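Local coordinates for protein methyl transferase from Methanosarcina acetivorans (Methanosarcina acetivorans, PDB 6MRO) that binds S-adenosyl-L-homocysteine and calcium and probably acts as an S-adenosylmethionine-dependent methyltransferase, at residues A[150-155]-A[183-188]; A[104-109]-A[135-140]; A[89-94]-A[122-127]. The protein carries 1 engineered substitution. One frame throughout, in Å; residues are numbered along the deposited sequence. Where two conformers were deposited one is given.

Contact 1 of 3, residues A[150-155]-A[183-188]; sequences PRRASK and GRRQAY. With CA (calcium ion), chain D.
Tyr-188 lays its ring along the chain of 150-155, overlapping Ala-153 at one end and the aliphatic part of Lys-155 at the other. With CG anti to the carbonyl carbon (chi1 -81°), the ring reaches from strand 184-193 to the loop that leads into helix 155-162. Its CD2 comes within 3.4 Å of Ala-153 O, which sits at the ring edge near the plane. Farther out, the Lys-155 chain crosses the tyrosine at about a right angle, CG of Lys-155 lying 3.3 Å from OH of Tyr-188; the bends of the lysine at chi3 and chi4 then carry CE and NZ back past CE1 of the ring. The phenol is tied down through a water that is 2.7 Å from Tyr-188 OH and accepts the backbone N-H of Lys-155, so the first turn of the helix and the strand share one solvent molecule.

At the other end two arginines meet without pairing. CD of Arg-152 touches the edge of the Arg-185 guanidinium, 3.5 Å from NH1, and the two guanidinium planes stand 80° apart. Both charges have other company: Arg-152 NE donates to Ser-140 O, and Arg-185 makes a cation-pi contact with Phe-139, which probably eases the repulsion between them.

While its side chain faces the strand, Arg-152 turns its carbonyl to calcium, O to metal 2.3 Å, and its N-H is accepted by a water bound to the same ion. Asp-141, Glu-146 and Glu-157 supply further ligands. Ser-154 is the N-cap of helix 155-162. This is a calcium site formed between the loop after strand 132-139 and the first turn of helix 155-162, with carboxylates, a main-chain carbonyl and waters around the ion, packed beside strand 184-193, which runs antiparallel to its neighbour 132-139 in the methyltransferase sheet.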
loop_
_atom_site.group_PDB
_atom_site.type_symbol
_atom_site.label_atom_id
_atom_site.label_comp_id
_atom_site.label_asym_id
_atom_site.label_seq_id
_atom_site.Cartn_x
_atom_site.Cartn_y
_atom_site.Cartn_z
ATOM N N PRO A 150 -17.607 -0.879 5.864
ATOM C CA PRO A 150 -16.731 0.191 5.361
ATOM C C PRO A 150 -16.862 0.405 3.848
ATOM O O PRO A 150 -17.425 -0.453 3.164
ATOM C CB PRO A 150 -15.325 -0.318 5.697
ATOM C CG PRO A 150 -15.529 -1.286 6.797
ATOM C CD PRO A 150 -16.846 -1.929 6.562
ATOM N N ARG A 151 -16.370 1.540 3.352
ATOM C CA ARG A 151 -16.329 1.773 1.913
ATOM C C ARG A 151 -15.597 0.635 1.212
ATOM O O ARG A 151 -14.743 -0.038 1.795
ATOM C CB ARG A 151 -15.624 3.096 1.596
ATOM C CG ARG A 151 -16.453 4.351 1.807
ATOM C CD ARG A 151 -15.580 5.591 1.628
ATOM N NE ARG A 151 -14.425 5.556 2.522
ATOM C CZ ARG A 151 -13.310 6.260 2.344
ATOM N NH1 ARG A 151 -12.316 6.155 3.222
ATOM N NH2 ARG A 151 -13.189 7.066 1.298
ATOM N N ARG A 152 -15.951 0.407 -0.047
ATOM C CA ARG A 152 -15.188 -0.483 -0.910
ATOM C C ARG A 152 -15.067 0.189 -2.272
ATOM O O ARG A 152 -15.933 0.973 -2.670
ATOM C CB ARG A 152 -15.834 -1.876 -1.049
ATOM C CG ARG A 152 -16.108 -2.596 0.286
ATOM C CD ARG A 152 -16.272 -4.113 0.093
ATOM N NE ARG A 152 -17.407 -4.462 -0.770
ATOM C CZ ARG A 152 -18.673 -4.528 -0.370
ATOM N NH1 ARG A 152 -18.993 -4.268 0.894
ATOM N NH2 ARG A 152 -19.624 -4.851 -1.238
ATOM N N ALA A 153 -13.988 -0.106 -2.981
ATOM C CA ALA A 153 -13.664 0.628 -4.196
ATOM C C ALA A 153 -14.136 -0.158 -5.413
ATOM O O ALA A 153 -13.855 -1.353 -5.537
ATOM C CB ALA A 153 -12.163 0.913 -4.275
ATOM N N SER A 154 -14.884 0.507 -6.288
ATOM C CA SER A 154 -15.280 -0.098 -7.551
ATOM C C SER A 154 -14.215 0.191 -8.600
ATOM O O SER A 154 -13.333 1.023 -8.399
ATOM C CB SER A 154 -16.625 0.447 -8.012
ATOM O OG SER A 154 -16.492 1.815 -8.346
ATOM N N LYS A 155 -14.290 -0.513 -9.731
ATOM C CA LYS A 155 -13.351 -0.213 -10.805
ATOM C C LYS A 155 -13.548 1.209 -11.307
ATOM O O LYS A 155 -12.574 1.912 -11.608
ATOM C CB LYS A 155 -13.500 -1.218 -11.944
ATOM C CG LYS A 155 -13.269 -2.645 -11.509
ATOM C CD LYS A 155 -13.572 -3.626 -12.626
ATOM C CE LYS A 155 -12.323 -4.356 -13.052
ATOM N NZ LYS A 155 -12.612 -5.804 -13.221
ATOM N N GLY A 183 -11.605 -14.845 6.265
ATOM C CA GLY A 183 -10.194 -14.501 6.176
ATOM C C GLY A 183 -9.712 -14.212 4.774
ATOM O O GLY A 183 -8.551 -13.829 4.601
ATOM N N ARG A 184 -10.566 -14.404 3.776
ATOM C CA ARG A 184 -10.276 -14.075 2.388
ATOM C C ARG A 184 -11.419 -13.199 1.895
ATOM O O ARG A 184 -12.569 -13.647 1.826
ATOM C CB ARG A 184 -10.123 -15.340 1.547
ATOM C CG ARG A 184 -8.906 -16.182 1.921
ATOM C CD ARG A 184 -9.269 -17.650 1.896
ATOM N NE ARG A 184 -8.149 -18.502 1.504
ATOM C CZ ARG A 184 -7.809 -19.634 2.113
ATOM N NH1 ARG A 184 -8.512 -20.071 3.150
ATOM N NH2 ARG A 184 -6.773 -20.339 1.670
ATOM N N ARG A 185 -11.104 -11.945 1.595
ATOM C CA ARG A 185 -12.070 -10.952 1.151
ATOM C C ARG A 185 -11.828 -10.659 -0.323
ATOM O O ARG A 185 -10.676 -10.595 -0.761
ATOM C CB ARG A 185 -11.933 -9.660 1.961
ATOM C CG ARG A 185 -12.222 -9.801 3.446
ATOM C CD ARG A 185 -13.652 -9.408 3.764
ATOM N NE ARG A 185 -14.124 -8.290 2.943
ATOM C CZ ARG A 185 -14.352 -7.062 3.403
ATOM N NH1 ARG A 185 -14.793 -6.115 2.585
ATOM N NH2 ARG A 185 -14.143 -6.779 4.684
ATOM N N GLN A 186 -12.909 -10.487 -1.085
ATOM C CA GLN A 186 -12.767 -10.128 -2.494
ATOM C C GLN A 186 -12.131 -8.750 -2.619
ATOM O O GLN A 186 -12.497 -7.807 -1.914
ATOM C CB GLN A 186 -14.122 -10.134 -3.205
ATOM C CG GLN A 186 -14.656 -11.528 -3.500
ATOM C CD GLN A 186 -15.902 -11.478 -4.336
ATOM O OE1 GLN A 186 -16.538 -10.427 -4.453
ATOM N NE2 GLN A 186 -16.271 -12.615 -4.931
ATOM N N ALA A 187 -11.185 -8.632 -3.538
ATOM C CA ALA A 187 -10.332 -7.456 -3.577
ATOM C C ALA A 187 -10.011 -7.106 -5.026
ATOM O O ALA A 187 -10.226 -7.903 -5.949
ATOM C CB ALA A 187 -9.045 -7.689 -2.772
ATOM N N TYR A 188 -9.504 -5.885 -5.210
ATOM C CA TYR A 188 -8.964 -5.409 -6.476
ATOM C C TYR A 188 -7.475 -5.129 -6.338
ATOM O O TYR A 188 -7.026 -4.592 -5.320
ATOM C CB TYR A 188 -9.652 -4.124 -6.940
ATOM C CG TYR A 188 -10.973 -4.341 -7.621
ATOM C CD1 TYR A 188 -11.161 -5.410 -8.485
ATOM C CD2 TYR A 188 -12.043 -3.471 -7.401
ATOM C CE1 TYR A 188 -12.372 -5.609 -9.118
ATOM C CE2 TYR A 188 -13.257 -3.660 -8.029
ATOM C CZ TYR A 188 -13.416 -4.737 -8.886
ATOM O OH TYR A 188 -14.631 -4.937 -9.507
HETATM CA CA CA D . -17.677 2.343 -3.239
HETATM O O HOH W 1 -18.534 1.588 -1.158
HETATM O O HOH W 2 -16.418 -2.936 -9.497
HETATM O O HOH W 3 -16.190 3.897 -2.037
#

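Contact 2 of 3, residues A[104-109]-A[135-140]; sequences IDSGLF and FMLCFS. With SAH (S-adenosyl-L-homocysteine), chain B.
Asp-105 and Met-136 both hold CG anti to the backbone N (chi1 173° and -177°), so the two side chains, paired on one face of the sheet, run side by side. They belong to neighbouring parallel strands, 100-106 and 132-139, in the Rossmann-like sheet of a class I methyltransferase. The register is regular: Asp-105 N donates to Phe-135 O at 2.8 Å, and Leu-137 N returns a straighter bond to Asp-105 O. Gly-107 N then reaches Leu-137 O just past the strand end, with backbone angles that suit glycine.

CG of Met-136 rests 3.6 Å from CG of Asp-105. From there the methionine bends at chi2 and chi3 and swings its tip to Phe-109, CE coming to 3.5 Å from CD2 of the ring. The sulfur approaches obliquely in a Met-aromatic contact, 4.8 Å from SD to the ring centroid.

The buried Asp-105 carboxylate organises the turn after its own strand. OD2 takes the N-H of Phe-109 on its syn lone pair at 3.0 Å, with a weak bond from Leu-108 N besides, and it accepts a water that also donates to Leu-137 O. OD1 is held by the hydroxyl of Tyr-134. This many donors would be expected to favour the ionised acid.

Ser-106 and Leu-137 point to the other face, where Phe-22 of helix 20-27 packs on the serine. At this carboxyl end of the parallel strands the turn meets S-adenosyl-L-homocysteine: CD1 of Leu-108 lies against the adenine and ribose, while Ser-106 grips the amino acid end twice. Its carbonyl O accepts the ligand amino N at 2.9 Å, and its OG, anti to the backbone N, donates to the ligand carboxylate O at 3.0 Å.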
loop_
_atom_site.group_PDB
_atom_site.type_symbol
_atom_site.label_atom_id
_atom_site.label_comp_id
_atom_site.label_asym_id
_atom_site.label_seq_id
_atom_site.Cartn_x
_atom_site.Cartn_y
_atom_site.Cartn_z
ATOM N N ILE A 104 4.002 0.610 -3.350
ATOM C CA ILE A 104 2.961 -0.363 -3.021
ATOM C C ILE A 104 2.040 0.211 -1.955
ATOM O O ILE A 104 2.454 0.926 -1.044
ATOM C CB ILE A 104 3.502 -1.753 -2.592
ATOM C CG1 ILE A 104 4.273 -1.698 -1.269
ATOM C CG2 ILE A 104 4.333 -2.378 -3.719
ATOM C CD1 ILE A 104 4.570 -3.095 -0.687
ATOM N N ASP A 105 0.762 -0.140 -2.067
ATOM C CA ASP A 105 -0.290 0.440 -1.234
ATOM C C ASP A 105 -1.181 -0.741 -0.863
ATOM O O ASP A 105 -1.945 -1.227 -1.693
ATOM C CB ASP A 105 -1.011 1.523 -2.035
ATOM C CG ASP A 105 -2.232 2.094 -1.345
ATOM O OD1 ASP A 105 -2.550 3.246 -1.709
ATOM O OD2 ASP A 105 -2.854 1.450 -0.468
ATOM N N SER A 106 -1.043 -1.241 0.374
ATOM C CA SER A 106 -1.771 -2.428 0.829
ATOM C C SER A 106 -2.766 -1.932 1.874
ATOM O O SER A 106 -2.477 -1.932 3.070
ATOM C CB SER A 106 -0.796 -3.496 1.409
ATOM O OG SER A 106 -1.475 -4.634 1.951
ATOM N N GLY A 107 -3.935 -1.481 1.412
ATOM C CA GLY A 107 -4.957 -0.990 2.316
ATOM C C GLY A 107 -4.884 0.470 2.736
ATOM O O GLY A 107 -5.708 0.891 3.573
ATOM N N LEU A 108 -3.949 1.266 2.206
ATOM C CA LEU A 108 -3.934 2.685 2.579
ATOM C C LEU A 108 -4.980 3.475 1.796
ATOM O O LEU A 108 -5.786 4.208 2.384
ATOM C CB LEU A 108 -2.543 3.289 2.371
ATOM C CG LEU A 108 -2.457 4.811 2.619
ATOM C CD1 LEU A 108 -2.942 5.184 4.052
ATOM C CD2 LEU A 108 -1.038 5.381 2.367
ATOM N N PHE A 109 -4.976 3.347 0.466
ATOM C CA PHE A 109 -5.990 4.019 -0.342
ATOM C C PHE A 109 -7.369 3.788 0.246
ATOM O O PHE A 109 -8.185 4.714 0.318
ATOM C CB PHE A 109 -5.947 3.526 -1.786
ATOM C CG PHE A 109 -7.087 4.042 -2.625
ATOM C CD1 PHE A 109 -7.140 5.375 -2.997
ATOM C CD2 PHE A 109 -8.115 3.197 -3.009
ATOM C CE1 PHE A 109 -8.199 5.864 -3.767
ATOM C CE2 PHE A 109 -9.178 3.670 -3.777
ATOM C CZ PHE A 109 -9.222 4.999 -4.154
ATOM N N PHE A 135 1.242 -0.087 -7.328
ATOM C CA PHE A 135 0.419 -1.268 -7.088
ATOM C C PHE A 135 -0.414 -1.026 -5.841
ATOM O O PHE A 135 0.137 -0.746 -4.766
ATOM C CB PHE A 135 1.287 -2.512 -6.900
ATOM C CG PHE A 135 2.107 -2.851 -8.105
ATOM C CD1 PHE A 135 1.503 -3.412 -9.222
ATOM C CD2 PHE A 135 3.472 -2.621 -8.121
ATOM C CE1 PHE A 135 2.246 -3.725 -10.351
ATOM C CE2 PHE A 135 4.233 -2.953 -9.236
ATOM C CZ PHE A 135 3.625 -3.500 -10.354
ATOM N N MET A 136 -1.733 -1.132 -5.981
ATOM C CA MET A 136 -2.640 -0.815 -4.893
ATOM C C MET A 136 -3.637 -1.943 -4.714
ATOM O O MET A 136 -4.228 -2.419 -5.686
ATOM C CB MET A 136 -3.359 0.508 -5.159
ATOM C CG MET A 136 -4.277 0.970 -4.038
ATOM S SD MET A 136 -5.951 0.272 -4.126
ATOM C CE MET A 136 -6.589 1.240 -5.501
ATOM N N LEU A 137 -3.824 -2.358 -3.466
ATOM C CA LEU A 137 -4.743 -3.429 -3.116
ATOM C C LEU A 137 -5.851 -2.873 -2.238
ATOM O O LEU A 137 -5.575 -2.210 -1.229
ATOM C CB LEU A 137 -3.974 -4.549 -2.410
ATOM C CG LEU A 137 -4.720 -5.741 -1.815
ATOM C CD1 LEU A 137 -5.220 -6.627 -2.929
ATOM C CD2 LEU A 137 -3.746 -6.515 -0.886
ATOM N N CYS A 138 -7.099 -3.161 -2.607
ATOM C CA CYS A 138 -8.238 -2.674 -1.843
ATOM C C CYS A 138 -9.391 -3.664 -1.953
ATOM O O CYS A 138 -9.421 -4.529 -2.834
ATOM C CB CYS A 138 -8.653 -1.272 -2.324
ATOM S SG CYS A 138 -9.195 -1.236 -4.061
ATOM N N PHE A 139 -10.340 -3.541 -1.033
ATOM C CA PHE A 139 -11.542 -4.361 -1.109
ATOM C C PHE A 139 -12.383 -3.926 -2.303
ATOM O O PHE A 139 -12.483 -2.737 -2.605
ATOM C CB PHE A 139 -12.351 -4.241 0.180
ATOM C CG PHE A 139 -11.636 -4.755 1.386
ATOM C CD1 PHE A 139 -11.158 -6.054 1.422
ATOM C CD2 PHE A 139 -11.414 -3.932 2.478
ATOM C CE1 PHE A 139 -10.477 -6.534 2.536
ATOM C CE2 PHE A 139 -10.744 -4.407 3.590
ATOM C CZ PHE A 139 -10.272 -5.710 3.612
ATOM N N SER A 140 -12.995 -4.894 -2.985
ATOM C CA SER A 140 -13.710 -4.606 -4.218
ATOM C C SER A 140 -15.176 -4.290 -3.943
ATOM O O SER A 140 -15.808 -4.856 -3.041
ATOM C CB SER A 140 -13.607 -5.774 -5.208
ATOM O OG SER A 140 -14.057 -6.993 -4.647
HETATM N N SAH B . -0.069 -1.872 4.703
HETATM C CA SAH B . -0.232 -2.478 6.037
HETATM C CB SAH B . -1.191 -1.653 6.886
HETATM C CG SAH B . -2.527 -1.366 6.199
HETATM S SD SAH B . -3.734 -0.556 7.273
HETATM C C SAH B . -0.730 -3.912 5.952
HETATM O O SAH B . -1.085 -4.396 4.867
HETATM O OXT SAH B . -0.794 -4.601 6.982
HETATM C "C5'" SAH B . -3.461 1.144 6.682
HETATM C "C4'" SAH B . -2.210 1.791 7.282
HETATM O "O4'" SAH B . -2.088 3.113 6.773
HETATM C "C3'" SAH B . -2.194 1.891 8.806
HETATM O "O3'" SAH B . -0.998 1.280 9.265
HETATM C "C2'" SAH B . -2.247 3.389 9.072
HETATM O "O2'" SAH B . -1.548 3.814 10.233
HETATM C "C1'" SAH B . -1.631 3.961 7.807
HETATM N N9 SAH B . -2.031 5.330 7.465
HETATM C C8 SAH B . -3.299 5.869 7.440
HETATM N N7 SAH B . -3.208 7.143 7.019
HETATM C C5 SAH B . -1.906 7.414 6.754
HETATM C C6 SAH B . -1.246 8.555 6.306
HETATM N N6 SAH B . -1.918 9.668 6.044
HETATM N N1 SAH B . 0.113 8.517 6.138
HETATM C C2 SAH B . 0.824 7.362 6.404
HETATM N N3 SAH B . 0.179 6.235 6.862
HETATM C C4 SAH B . -1.167 6.272 7.017
HETATM O O HOH W 4 -5.385 0.379 -0.504
#

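Contact 3 of 3, residues A[89-94]-A[122-127]; sequences LEMDQL and RHVHKV
His-123 NE2 donates to Asp-92 OD1 across 3.0 Å, the bond bent to 150° at the hydrogen. The acceptor lies close to the imidazole plane, but the donor comes in from above the carboxylate, whose plane stands 80° from that of the ring. Asp-92 reaches this position with CG in the crowded place between backbone N and carbonyl carbon (chi1 54°). Over one face of the imidazole sits the main-chain oxygen of Leu-89, 3.2 Å from CE1 of His-123 and offset toward the rim, so that the ring is roofed by the start of the 89-94 turn while its edge is held by Asp-92.

Beside this polar pair runs Met-91. It too starts from the crowded rotamer, and then extends fully, which drives CE toward helix 114-127. There the methyl lies 3.7 Å from His-123 O and 3.8 Å from CG2 of Val-127, the two side chains crossing at about a right angle, with Val-124 a little farther off. At the outer margin CE of Lys-126 brushes CB of Asp-92, though the lysine NZ and the carboxylate remain well apart.

The next shell fixes the donors and the turn. His-123 ND1 bonds to Leu-119 O one turn back in its own helix, so both ring nitrogens are engaged. Leu-89 N is held by OD1 of Asn-87, a residue that also binds S-adenosyl-L-homocysteine, and Met-91 leans on Leu-37 of the sheet. A short 3-10 turn following strand 82-85 is thus fastened to the last turns of helix 114-127. With NE2 donating its N-H to a carboxylate and ND1 facing a carbonyl oxygen, which can only accept, His-123 is probably doubly protonated, its positive charge favoured by Asp-92.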
loop_
_atom_site.group_PDB
_atom_site.type_symbol
_atom_site.label_atom_id
_atom_site.label_comp_id
_atom_site.label_asym_id
_atom_site.label_seq_id
_atom_site.Cartn_x
_atom_site.Cartn_y
_atom_site.Cartn_z
ATOM N N LEU A 89 0.389 12.187 3.067
ATOM C CA LEU A 89 -0.117 13.459 2.570
ATOM C C LEU A 89 0.870 14.602 2.766
ATOM O O LEU A 89 0.579 15.728 2.339
ATOM C CB LEU A 89 -1.446 13.796 3.248
ATOM C CG LEU A 89 -2.567 12.762 3.113
ATOM C CD1 LEU A 89 -3.829 13.246 3.817
ATOM C CD2 LEU A 89 -2.854 12.454 1.650
ATOM N N GLU A 90 2.021 14.339 3.396
ATOM C CA GLU A 90 3.064 15.338 3.603
ATOM C C GLU A 90 4.437 14.833 3.166
ATOM O O GLU A 90 5.454 15.428 3.543
ATOM C CB GLU A 90 3.128 15.757 5.074
ATOM C CG GLU A 90 1.912 16.498 5.583
ATOM C CD GLU A 90 1.831 16.473 7.095
ATOM O OE1 GLU A 90 2.777 15.958 7.731
ATOM O OE2 GLU A 90 0.823 16.966 7.648
ATOM N N MET A 91 4.506 13.748 2.396
ATOM C CA MET A 91 5.813 13.145 2.172
ATOM C C MET A 91 6.649 13.884 1.140
ATOM O O MET A 91 7.774 13.459 0.867
ATOM C CB MET A 91 5.676 11.670 1.778
ATOM C CG MET A 91 4.959 11.391 0.481
ATOM S SD MET A 91 4.894 9.616 0.246
ATOM C CE MET A 91 3.820 9.509 -1.184
ATOM N N ASP A 92 6.176 15.015 0.674
ATOM C CA ASP A 92 7.001 15.837 -0.191
ATOM C C ASP A 92 8.108 16.466 0.659
ATOM O O ASP A 92 9.077 16.931 0.139
ATOM C CB ASP A 92 6.182 16.878 -0.885
ATOM C CG ASP A 92 5.393 17.717 0.031
ATOM O OD1 ASP A 92 4.870 17.280 1.041
ATOM O OD2 ASP A 92 5.226 18.869 -0.296
ATOM N N GLN A 93 7.934 16.493 1.968
ATOM C CA GLN A 93 8.954 17.009 2.846
ATOM C C GLN A 93 9.884 15.918 3.296
ATOM O O GLN A 93 10.815 16.180 3.980
ATOM C CB GLN A 93 8.364 17.674 4.051
ATOM C CG GLN A 93 7.638 18.950 3.767
ATOM C CD GLN A 93 8.261 20.144 4.477
ATOM O OE1 GLN A 93 7.952 20.436 5.610
ATOM N NE2 GLN A 93 9.126 20.818 3.806
ATOM N N LEU A 94 9.599 14.679 2.907
ATOM C CA LEU A 94 10.425 13.558 3.224
ATOM C C LEU A 94 11.180 13.017 2.037
ATOM O O LEU A 94 12.237 12.526 2.194
ATOM C CB LEU A 94 9.601 12.417 3.814
ATOM C CG LEU A 94 8.860 12.707 5.085
ATOM C CD1 LEU A 94 7.816 11.679 5.327
ATOM C CD2 LEU A 94 9.861 12.674 6.206
ATOM N N ARG A 122 -1.707 13.045 -5.888
ATOM C CA ARG A 122 -0.630 13.936 -6.304
ATOM C C ARG A 122 0.686 13.642 -5.617
ATOM O O ARG A 122 1.703 13.721 -6.214
ATOM C CB ARG A 122 -1.006 15.427 -6.208
ATOM C CG ARG A 122 0.142 16.387 -6.586
ATOM C CD ARG A 122 -0.020 17.183 -7.912
ATOM N NE ARG A 122 1.217 17.799 -8.472
ATOM C CZ ARG A 122 1.513 19.104 -8.486
ATOM N NH1 ARG A 122 0.680 19.993 -7.983
ATOM N NH2 ARG A 122 2.650 19.527 -8.992
ATOM N N HIS A 123 0.636 13.300 -4.346
ATOM C CA HIS A 123 1.874 13.002 -3.633
ATOM C C HIS A 123 2.481 11.692 -4.100
ATOM O O HIS A 123 3.701 11.594 -4.272
ATOM C CB HIS A 123 1.616 12.972 -2.125
ATOM C CG HIS A 123 1.798 14.302 -1.473
ATOM N ND1 HIS A 123 0.777 15.221 -1.364
ATOM C CD2 HIS A 123 2.898 14.895 -0.954
ATOM C CE1 HIS A 123 1.234 16.314 -0.778
ATOM N NE2 HIS A 123 2.518 16.142 -0.521
ATOM N N VAL A 124 1.646 10.667 -4.291
ATOM C CA VAL A 124 2.136 9.403 -4.826
ATOM C C VAL A 124 2.742 9.614 -6.207
ATOM O O VAL A 124 3.839 9.121 -6.511
ATOM C CB VAL A 124 1.000 8.364 -4.862
ATOM C CG1 VAL A 124 1.465 7.115 -5.593
ATOM C CG2 VAL A 124 0.529 8.039 -3.441
ATOM N N HIS A 125 2.028 10.356 -7.069
ATOM C CA HIS A 125 2.520 10.640 -8.413
ATOM C C HIS A 125 3.870 11.346 -8.362
ATOM O O HIS A 125 4.775 11.020 -9.133
ATOM C CB HIS A 125 1.491 11.487 -9.180
ATOM C CG HIS A 125 1.963 11.979 -10.515
ATOM N ND1 HIS A 125 1.719 11.300 -11.691
ATOM C CD2 HIS A 125 2.632 13.103 -10.866
ATOM C CE1 HIS A 125 2.239 11.969 -12.705
ATOM N NE2 HIS A 125 2.793 13.072 -12.234
ATOM N N LYS A 126 4.035 12.279 -7.419
ATOM C CA LYS A 126 5.245 13.100 -7.372
ATOM C C LYS A 126 6.483 12.276 -7.021
ATOM O O LYS A 126 7.534 12.450 -7.641
ATOM C CB LYS A 126 5.048 14.241 -6.371
ATOM C CG LYS A 126 6.223 15.201 -6.252
ATOM C CD LYS A 126 5.980 16.224 -5.147
ATOM C CE LYS A 126 7.198 17.122 -4.948
ATOM N NZ LYS A 126 7.558 17.840 -6.205
ATOM N N VAL A 127 6.388 11.371 -6.034
ATOM C CA VAL A 127 7.578 10.633 -5.598
ATOM C C VAL A 127 7.946 9.462 -6.495
ATOM O O VAL A 127 9.064 8.939 -6.379
ATOM C CB VAL A 127 7.437 10.111 -4.153
ATOM C CG1 VAL A 127 7.256 11.293 -3.207
ATOM C CG2 VAL A 127 6.304 9.096 -4.049
#

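Overall arrangement
Along the chain, contacts 2 and 3 interleave: 89-94 comes first, then 104-109, 122-127 and 135-140, whereas contact 1 opens only after both are closed. Contact 2 lies near the centre of the molecule, on neighbouring parallel strands of the mixed sheet. Contact 1 joins it directly, its centre 9 Å away, because strand 184-193 pairs with 132-139: Tyr-188 N lies 2.7 Å from Cys-138 O, a probable hydrogen bond. Contact 3 is about 17 Å from contact 2 centre to centre, on the far side from contact 1, linked by the chain from strand 100-106 into helix 114-127. The ligand pocket thus lies at the middle of the sheet, and the calcium site beside the strand 184-193 end of it.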